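Local coordinates for Alpha/beta hydrolase fold protein (Ochrobactrum, PDB 4G9E) that hydrolyses the lactone ring of N-acyl homoserine lactones, the quorum-sensing signals of many bacteria, at residues A16-E21 with S34-I39; P42-E47 with W52-P57. All blocks are in the same frame, centred on the assembly; numbering follows the deposited sequence. Where two conformers were deposited one is given.

Overall arrangement
Both contacts lie on the same side of the chain's centre, their own centres about 8 Å apart, where strands 13-19 and 52-57 run antiparallel as neighbours in the central sheet. They follow each other along the chain: contact 1 ties strand 13-19 to the loop after strand 24-30, and contact 2 then packs helix 41-45, which that loop leads into, against strand 52-57. A backbone hydrogen bond from Ala56 N to Arg18 O (2.8 Å) and a salt bridge between Glu19 OE1 and Arg53 NE (2.9 Å) stitch the two strands together. The pair of contacts thus fastens one loop and helix of the alpha/beta hydrolase fold to its sheet.

Contact 1: A16-E21 with S34-I39; sequences AVRESE and SSSGAI
Segment 16-21, on strand 13-19, meets the loop 34-39 where it turns into a 3-10 segment at Gly37, and the backbones come nearest at Arg18 and Gly37, whose CA atoms are 7.3 Å apart. No backbone bond joins them; the arginine side chain spans the gap. With CG beside the backbone N (chi1 -63°) and the chain extended to NE, the guanidinium slides under the start of the 3-10 segment. One face lies against the peptide between Gly37 and Ala38, with Ala38 N over its centre, 3.5 Å from Arg18 CZ. Gly37 CA is 3.6 Å from Arg18 NH1, and glycine suits the place because a CB would strike that nitrogen. The Asp58 carboxylate forms a salt bridge with Arg18 NH2 and takes Gly37 N, so the buried charge is probably balanced, while Arg18 NH1 bonds Ala56 O. In the conformer given, Ser36 OG is also hydrogen-bonded to Asp58 and accepts a nearly straight bond from Ala38 N (3.1 Å, 166°). That conformer makes an ST turn in the loop after strand 24-30, held over an arginine of sheet strand 13-19 in this alpha/beta hydrolase fold.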
ATOM      1  N   ALA A  16      10.485   9.694  -6.008  1.00 10.03           N
ATOM      2  CA  ALA A  16       9.952   9.593  -7.358  1.00 11.18           C
ATOM      3  C   ALA A  16       8.429   9.526  -7.307  1.00 10.35           C
ATOM      4  O   ALA A  16       7.861   8.824  -6.467  1.00 10.38           O
ATOM      5  CB  ALA A  16      10.508   8.363  -8.039  1.00 12.20           C
ATOM      6  N   VAL A  17       7.772  10.245  -8.217  1.00 10.24           N
ATOM      7  CA  VAL A  17       6.315  10.305  -8.270  1.00 11.01           C
ATOM      8  C   VAL A  17       5.827  10.101  -9.702  1.00 11.13           C
ATOM      9  O   VAL A  17       6.316  10.749 -10.622  1.00 12.53           O
ATOM     10  CB  VAL A  17       5.791  11.673  -7.776  1.00 12.12           C
ATOM     11  CG1 VAL A  17       4.273  11.713  -7.826  1.00 13.47           C
ATOM     12  CG2 VAL A  17       6.284  11.959  -6.363  1.00 13.18           C
ATOM     13  N   ARG A  18       4.873   9.193  -9.879  1.00 10.99           N
ATOM     14  CA  ARG A  18       4.212   8.997 -11.167  1.00 10.39           C
ATOM     15  C   ARG A  18       2.791   9.487 -11.029  1.00  9.96           C
ATOM     16  O   ARG A  18       2.130   9.176 -10.044  1.00 10.92           O
ATOM     17  CB  ARG A  18       4.167   7.515 -11.523  1.00 12.32           C
ATOM     18  CG  ARG A  18       5.516   6.883 -11.693  1.00 13.15           C
ATOM     19  CD  ARG A  18       5.420   5.370 -11.660  1.00 12.88           C
ATOM     20  NE  ARG A  18       6.743   4.793 -11.483  1.00 12.99           N
ATOM     21  CZ  ARG A  18       7.364   4.709 -10.310  1.00 12.44           C
ATOM     22  NH1 ARG A  18       6.775   5.152  -9.206  1.00 12.65           N
ATOM     23  NH2 ARG A  18       8.577   4.180 -10.241  1.00 13.28           N
ATOM     24  N   GLU A  19       2.313  10.231 -12.020  1.00 10.36           N
ATOM     25  CA  GLU A  19       0.935  10.698 -12.005  1.00 10.44           C
ATOM     26  C   GLU A  19       0.281  10.470 -13.355  1.00 10.88           C
ATOM     27  O   GLU A  19       0.877  10.720 -14.406  1.00 13.24           O
ATOM     28  CB  GLU A  19       0.852  12.190 -11.683  1.00 11.83           C
ATOM     29  CG  GLU A  19       1.416  12.568 -10.334  1.00 13.68           C
ATOM     30  CD  GLU A  19       1.217  14.033 -10.005  1.00 16.01           C
ATOM     31  OE1 GLU A  19       0.090  14.536 -10.171  1.00 16.98           O
ATOM     32  OE2 GLU A  19       2.189  14.687  -9.582  1.00 18.22           O
ATOM     33  N   SER A  20      -0.959  10.002 -13.327  1.00 10.25           N
ATOM     34  CA  SER A  20      -1.758   9.966 -14.540  1.00 10.81           C
ATOM     35  C   SER A  20      -2.298  11.368 -14.840  1.00 10.95           C
ATOM     36  O   SER A  20      -2.176  12.282 -14.020  1.00 11.61           O
ATOM     37  CB  SER A  20      -2.912   8.978 -14.391  1.00 11.11           C
ATOM     38  OG  SER A  20      -3.928   9.510 -13.558  1.00 10.37           O
ATOM     39  N   GLU A  21      -2.889  11.535 -16.019  1.00 12.78           N
ATOM     40  CA  GLU A  21      -3.436  12.827 -16.424  1.00 13.38           C
ATOM     41  C   GLU A  21      -4.942  12.931 -16.196  1.00 12.74           C
ATOM     42  O   GLU A  21      -5.589  13.831 -16.715  1.00 13.49           O
ATOM     43  CB  GLU A  21      -3.063  13.148 -17.876  1.00 16.09           C
ATOM     44  CG  GLU A  21      -1.564  13.364 -18.052  1.00 18.45           C
ATOM     45  CD  GLU A  21      -1.169  13.757 -19.460  1.00 22.43           C
ATOM     46  OE1 GLU A  21      -1.788  13.252 -20.418  1.00 24.59           O
ATOM     47  OE2 GLU A  21      -0.229  14.570 -19.604  1.00 24.08           O
ATOM     48  N   SER A  34       9.429  -3.746  -0.777  1.00  9.68           N
ATOM     49  CA  SER A  34      10.394  -4.032  -1.841  1.00  9.90           C
ATOM     50  C   SER A  34       9.825  -3.851  -3.241  1.00  9.76           C
ATOM     51  O   SER A  34      10.389  -4.354  -4.213  1.00 11.49           O
ATOM     52  CB  SER A  34      11.017  -5.431  -1.677  1.00 10.26           C
ATOM     53  OG  SER A  34      11.646  -5.554  -0.402  1.00 11.20           O
ATOM     54  N   SER A  35       8.718  -3.120  -3.342  1.00  9.47           N
ATOM     55  CA  SER A  35       8.097  -2.876  -4.636  1.00  9.80           C
ATOM     56  C   SER A  35       8.359  -1.439  -5.078  1.00  9.21           C
ATOM     57  O   SER A  35       9.343  -0.819  -4.670  1.00  9.75           O
ATOM     58  CB  SER A  35       6.599  -3.191  -4.586  1.00 10.31           C
ATOM     59  OG  SER A  35       6.040  -3.228  -5.885  1.00 11.20           O
ATOM     60  N   SER A  36       7.468  -0.928  -5.921  0.60  9.30           N
ATOM     61  CA  SER A  36       7.589   0.394  -6.518  0.60  9.67           C
ATOM     62  C   SER A  36       6.207   0.826  -6.995  0.60  9.36           C
ATOM     63  O   SER A  36       5.357  -0.023  -7.263  0.60  9.11           O
ATOM     64  CB  SER A  36       8.532   0.326  -7.721  0.60 10.14           C
ATOM     65  OG  SER A  36       8.433   1.480  -8.539  0.60 10.81           O
ATOM     66  N   GLY A  37       5.975   2.133  -7.104  1.00  9.60           N
ATOM     67  CA  GLY A  37       4.746   2.629  -7.707  1.00  9.36           C
ATOM     68  C   GLY A  37       4.548   2.160  -9.143  1.00  9.48           C
ATOM     69  O   GLY A  37       3.426   2.159  -9.654  1.00  9.41           O
ATOM     70  N   ALA A  38       5.629   1.761  -9.807  1.00 10.16           N
ATOM     71  CA  ALA A  38       5.546   1.229 -11.169  1.00 11.06           C
ATOM     72  C   ALA A  38       4.660  -0.016 -11.242  1.00 10.43           C
ATOM     73  O   ALA A  38       4.120  -0.340 -12.302  1.00 10.63           O
ATOM     74  CB  ALA A  38       6.941   0.926 -11.697  1.00 12.67           C
ATOM     75  N   ILE A  39       4.494  -0.700 -10.110  1.00  9.62           N
ATOM     76  CA  ILE A  39       3.681  -1.917 -10.045  1.00  9.41           C
ATOM     77  C   ILE A  39       2.214  -1.625 -10.366  1.00  8.99           C
ATOM     78  O   ILE A  39       1.455  -2.522 -10.734  1.00  9.71           O
ATOM     79  CB  ILE A  39       3.804  -2.602  -8.644  1.00  9.98           C
ATOM     80  CG1 ILE A  39       3.473  -4.098  -8.715  1.00 10.93           C
ATOM     81  CG2 ILE A  39       2.941  -1.907  -7.605  1.00 10.16           C
ATOM     82  CD1 ILE A  39       4.497  -4.930  -9.449  1.00 12.26           C
TER

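Contact 2: P42-E47 with W52-P57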
ATOM      1  N   PRO A  42      -1.254  -1.036 -14.274  1.00 10.77           N
ATOM      2  CA  PRO A  42      -2.614  -1.267 -14.796  1.00 10.72           C
ATOM      3  C   PRO A  42      -3.593  -0.146 -14.442  1.00 10.92           C
ATOM      4  O   PRO A  42      -4.480   0.171 -15.233  1.00 12.21           O
ATOM      5  CB  PRO A  42      -3.035  -2.574 -14.117  1.00 12.92           C
ATOM      6  CG  PRO A  42      -1.749  -3.271 -13.812  1.00 14.86           C
ATOM      7  CD  PRO A  42      -0.773  -2.174 -13.473  1.00 12.75           C
ATOM      8  N   GLN A  43      -3.430   0.439 -13.260  1.00  9.39           N
ATOM      9  CA  GLN A  43      -4.279   1.536 -12.825  1.00  9.42           C
ATOM     10  C   GLN A  43      -3.816   2.858 -13.421  1.00 10.04           C
ATOM     11  O   GLN A  43      -4.633   3.621 -13.931  1.00 12.70           O
ATOM     12  CB  GLN A  43      -4.339   1.602 -11.301  1.00  9.45           C
ATOM     13  CG  GLN A  43      -5.159   0.479 -10.686  1.00  9.21           C
ATOM     14  CD  GLN A  43      -4.480  -0.872 -10.785  1.00  8.91           C
ATOM     15  OE1 GLN A  43      -3.289  -0.992 -10.509  1.00  9.32           O
ATOM     16  NE2 GLN A  43      -5.234  -1.893 -11.180  1.00  9.11           N
ATOM     17  N   LEU A  44      -2.515   3.124 -13.376  1.00 10.23           N
ATOM     18  CA  LEU A  44      -1.973   4.354 -13.947  1.00 11.28           C
ATOM     19  C   LEU A  44      -2.367   4.537 -15.405  1.00 12.40           C
ATOM     20  O   LEU A  44      -2.753   5.625 -15.814  1.00 13.56           O
ATOM     21  CB  LEU A  44      -0.448   4.371 -13.839  1.00 11.13           C
ATOM     22  CG  LEU A  44       0.134   4.677 -12.458  1.00 11.85           C
ATOM     23  CD1 LEU A  44       1.560   4.158 -12.346  1.00 12.24           C
ATOM     24  CD2 LEU A  44       0.075   6.174 -12.166  1.00 12.29           C
ATOM     25  N   GLU A  45      -2.251   3.465 -16.180  1.00 12.45           N
ATOM     26  CA  GLU A  45      -2.393   3.528 -17.631  1.00 14.68           C
ATOM     27  C   GLU A  45      -3.775   3.119 -18.134  1.00 14.95           C
ATOM     28  O   GLU A  45      -4.087   3.296 -19.311  1.00 18.63           O
ATOM     29  CB  GLU A  45      -1.341   2.637 -18.290  1.00 17.55           C
ATOM     30  CG  GLU A  45       0.089   3.000 -17.937  1.00 21.07           C
ATOM     31  CD  GLU A  45       1.090   2.010 -18.502  1.00 25.36           C
ATOM     32  OE1 GLU A  45       0.672   1.116 -19.271  1.00 27.78           O
ATOM     33  OE2 GLU A  45       2.289   2.126 -18.171  1.00 26.56           O
ATOM     34  N   GLY A  46      -4.592   2.563 -17.249  1.00 12.62           N
ATOM     35  CA  GLY A  46      -5.908   2.077 -17.620  1.00 12.80           C
ATOM     36  C   GLY A  46      -7.039   3.023 -17.275  1.00 12.72           C
ATOM     37  O   GLY A  46      -6.834   4.223 -17.087  1.00 13.30           O
ATOM     38  N   GLU A  47      -8.229   2.451 -17.173  1.00 13.58           N
ATOM     39  CA  GLU A  47      -9.439   3.250 -17.008  1.00 14.94           C
ATOM     40  C   GLU A  47      -9.407   4.090 -15.699  1.00 12.74           C
ATOM     41  O   GLU A  47      -9.925   5.190 -15.653  1.00 13.55           O
ATOM     42  CB  GLU A  47     -10.678   2.343 -17.042  1.00 20.00           C
ATOM     43  CG  GLU A  47     -11.019   1.978 -18.470  1.00 20.00           C
ATOM     44  CD  GLU A  47     -10.934   3.161 -19.451  1.00 20.00           C
ATOM     45  OE1 GLU A  47     -10.022   3.116 -20.308  1.00 20.00           O
ATOM     46  OE2 GLU A  47     -11.788   4.119 -19.460  1.00 20.00           O
ATOM     47  N   TRP A  52      -9.309   9.369 -13.049  1.00  9.30           N
ATOM     48  CA  TRP A  52      -8.902   9.948 -11.783  1.00  8.67           C
ATOM     49  C   TRP A  52      -7.421  10.256 -11.806  1.00  8.38           C
ATOM     50  O   TRP A  52      -6.666   9.655 -12.568  1.00  9.42           O
ATOM     51  CB  TRP A  52      -9.262   8.982 -10.651  1.00  9.31           C
ATOM     52  CG  TRP A  52     -10.754   8.910 -10.388  1.00  9.25           C
ATOM     53  CD1 TRP A  52     -11.528   9.893  -9.835  1.00  9.51           C
ATOM     54  CD2 TRP A  52     -11.639   7.803 -10.655  1.00  9.70           C
ATOM     55  NE1 TRP A  52     -12.835   9.476  -9.758  1.00  9.88           N
ATOM     56  CE2 TRP A  52     -12.925   8.193 -10.234  1.00  9.66           C
ATOM     57  CE3 TRP A  52     -11.465   6.518 -11.195  1.00 10.54           C
ATOM     58  CZ2 TRP A  52     -14.026   7.349 -10.328  1.00  9.73           C
ATOM     59  CZ3 TRP A  52     -12.568   5.685 -11.296  1.00 10.77           C
ATOM     60  CH2 TRP A  52     -13.833   6.107 -10.874  1.00 10.29           C
ATOM     61  N   ARG A  53      -7.010  11.217 -10.983  1.00  8.68           N
ATOM     62  CA  ARG A  53      -5.601  11.573 -10.892  1.00  8.70           C
ATOM     63  C   ARG A  53      -4.892  10.566  -9.991  1.00  8.58           C
ATOM     64  O   ARG A  53      -4.899  10.690  -8.768  1.00  9.21           O
ATOM     65  CB  ARG A  53      -5.446  12.993 -10.358  1.00  9.76           C
ATOM     66  CG  ARG A  53      -4.011  13.464 -10.263  1.00 10.83           C
ATOM     67  CD  ARG A  53      -3.978  14.893  -9.775  1.00 12.50           C
ATOM     68  NE  ARG A  53      -2.631  15.445  -9.730  1.00 13.98           N
ATOM     69  CZ  ARG A  53      -2.375  16.717  -9.449  1.00 15.09           C
ATOM     70  NH1 ARG A  53      -3.378  17.541  -9.183  1.00 15.44           N
ATOM     71  NH2 ARG A  53      -1.127  17.166  -9.426  1.00 16.23           N
ATOM     72  N   VAL A  54      -4.302   9.550 -10.608  1.00  8.67           N
ATOM     73  CA  VAL A  54      -3.614   8.504  -9.863  1.00  8.94           C
ATOM     74  C   VAL A  54      -2.175   8.934  -9.595  1.00  8.66           C
ATOM     75  O   VAL A  54      -1.458   9.336 -10.515  1.00  9.69           O
ATOM     76  CB  VAL A  54      -3.630   7.175 -10.633  1.00  9.74           C
ATOM     77  CG1 VAL A  54      -2.792   6.121  -9.921  1.00 10.36           C
ATOM     78  CG2 VAL A  54      -5.065   6.690 -10.814  1.00 11.22           C
ATOM     79  N   ILE A  55      -1.777   8.866  -8.325  1.00  8.33           N
ATOM     80  CA  ILE A  55      -0.454   9.279  -7.871  1.00  8.89           C
ATOM     81  C   ILE A  55       0.207   8.064  -7.246  1.00  7.82           C
ATOM     82  O   ILE A  55      -0.309   7.519  -6.275  1.00  8.05           O
ATOM     83  CB  ILE A  55      -0.583  10.399  -6.826  1.00  9.37           C
ATOM     84  CG1 ILE A  55      -1.367  11.580  -7.414  1.00 11.17           C
ATOM     85  CG2 ILE A  55       0.788  10.827  -6.328  1.00  9.72           C
ATOM     86  CD1 ILE A  55      -1.889  12.557  -6.395  1.00 13.32           C
ATOM     87  N   ALA A  56       1.331   7.633  -7.818  1.00  8.24           N
ATOM     88  CA  ALA A  56       1.999   6.399  -7.395  1.00  8.82           C
ATOM     89  C   ALA A  56       3.475   6.665  -7.145  1.00  9.08           C
ATOM     90  O   ALA A  56       4.293   6.537  -8.056  1.00 10.53           O
ATOM     91  CB  ALA A  56       1.827   5.302  -8.444  1.00  9.67           C
ATOM     92  N   PRO A  57       3.818   7.067  -5.913  1.00  8.58           N
ATOM     93  CA  PRO A  57       5.217   7.366  -5.594  1.00  9.66           C
ATOM     94  C   PRO A  57       6.012   6.114  -5.278  1.00  9.57           C
ATOM     95  O   PRO A  57       5.468   5.023  -5.160  1.00 10.97           O
ATOM     96  CB  PRO A  57       5.127   8.224  -4.325  1.00 10.97           C
ATOM     97  CG  PRO A  57       3.688   8.489  -4.084  1.00 12.66           C
ATOM     98  CD  PRO A  57       2.914   7.423  -4.809  1.00  9.40           C
TER
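Leu44 reaches across from helix 41-45 to Val54 and Ala56, touching one with each of its two methyl groups. The CA atoms of Leu44 and Val54 are 6.0 Å apart. Leu44 leaves its backbone roughly along the strand's flank, pointing neither at it nor from it; with CG beside the backbone N (chi1 -76°), the fork of the side chain is carried over to the sheet. There Leu44 CD2 meets Val54 CG1 at 3.6 Å, the two side chains crossing at a slant, and Leu44 CD1 reaches along the strand to Ala56 CB at 4.1 Å. Val54 and Ala56, two residues apart on the strand, both point toward the helix, whereas Ile55 between them points away from the helix, and its side chain touches Met88 and Leu91 of helix 77-91. Val54 holds CG1 anti to its own N (chi1 174°), which directs this methyl at the leucine; Val54 CG2 lies 4.4 Å from Gln43 O, a looser approach. A branched valine fills the space beside the helix, and the small alanine lets the leucine methyl settle close to the strand. An alanine in place of Leu44 would probably leave Val54 CG1 and Ala56 CB without the leucine methyls they meet and open a gap between helix and strand. Gln43 sends its amide away from the strand, where NE2 is hydrogen-bonded to Asp259 and to Phe251 O, linking the helix to the C-terminal part of the chain. Ile3 also packs on Leu44. This is the apolar helix-on-sheet layer of an alpha/beta hydrolase fold, with helices 41-45 and 77-91 on opposite faces of strand 52-57.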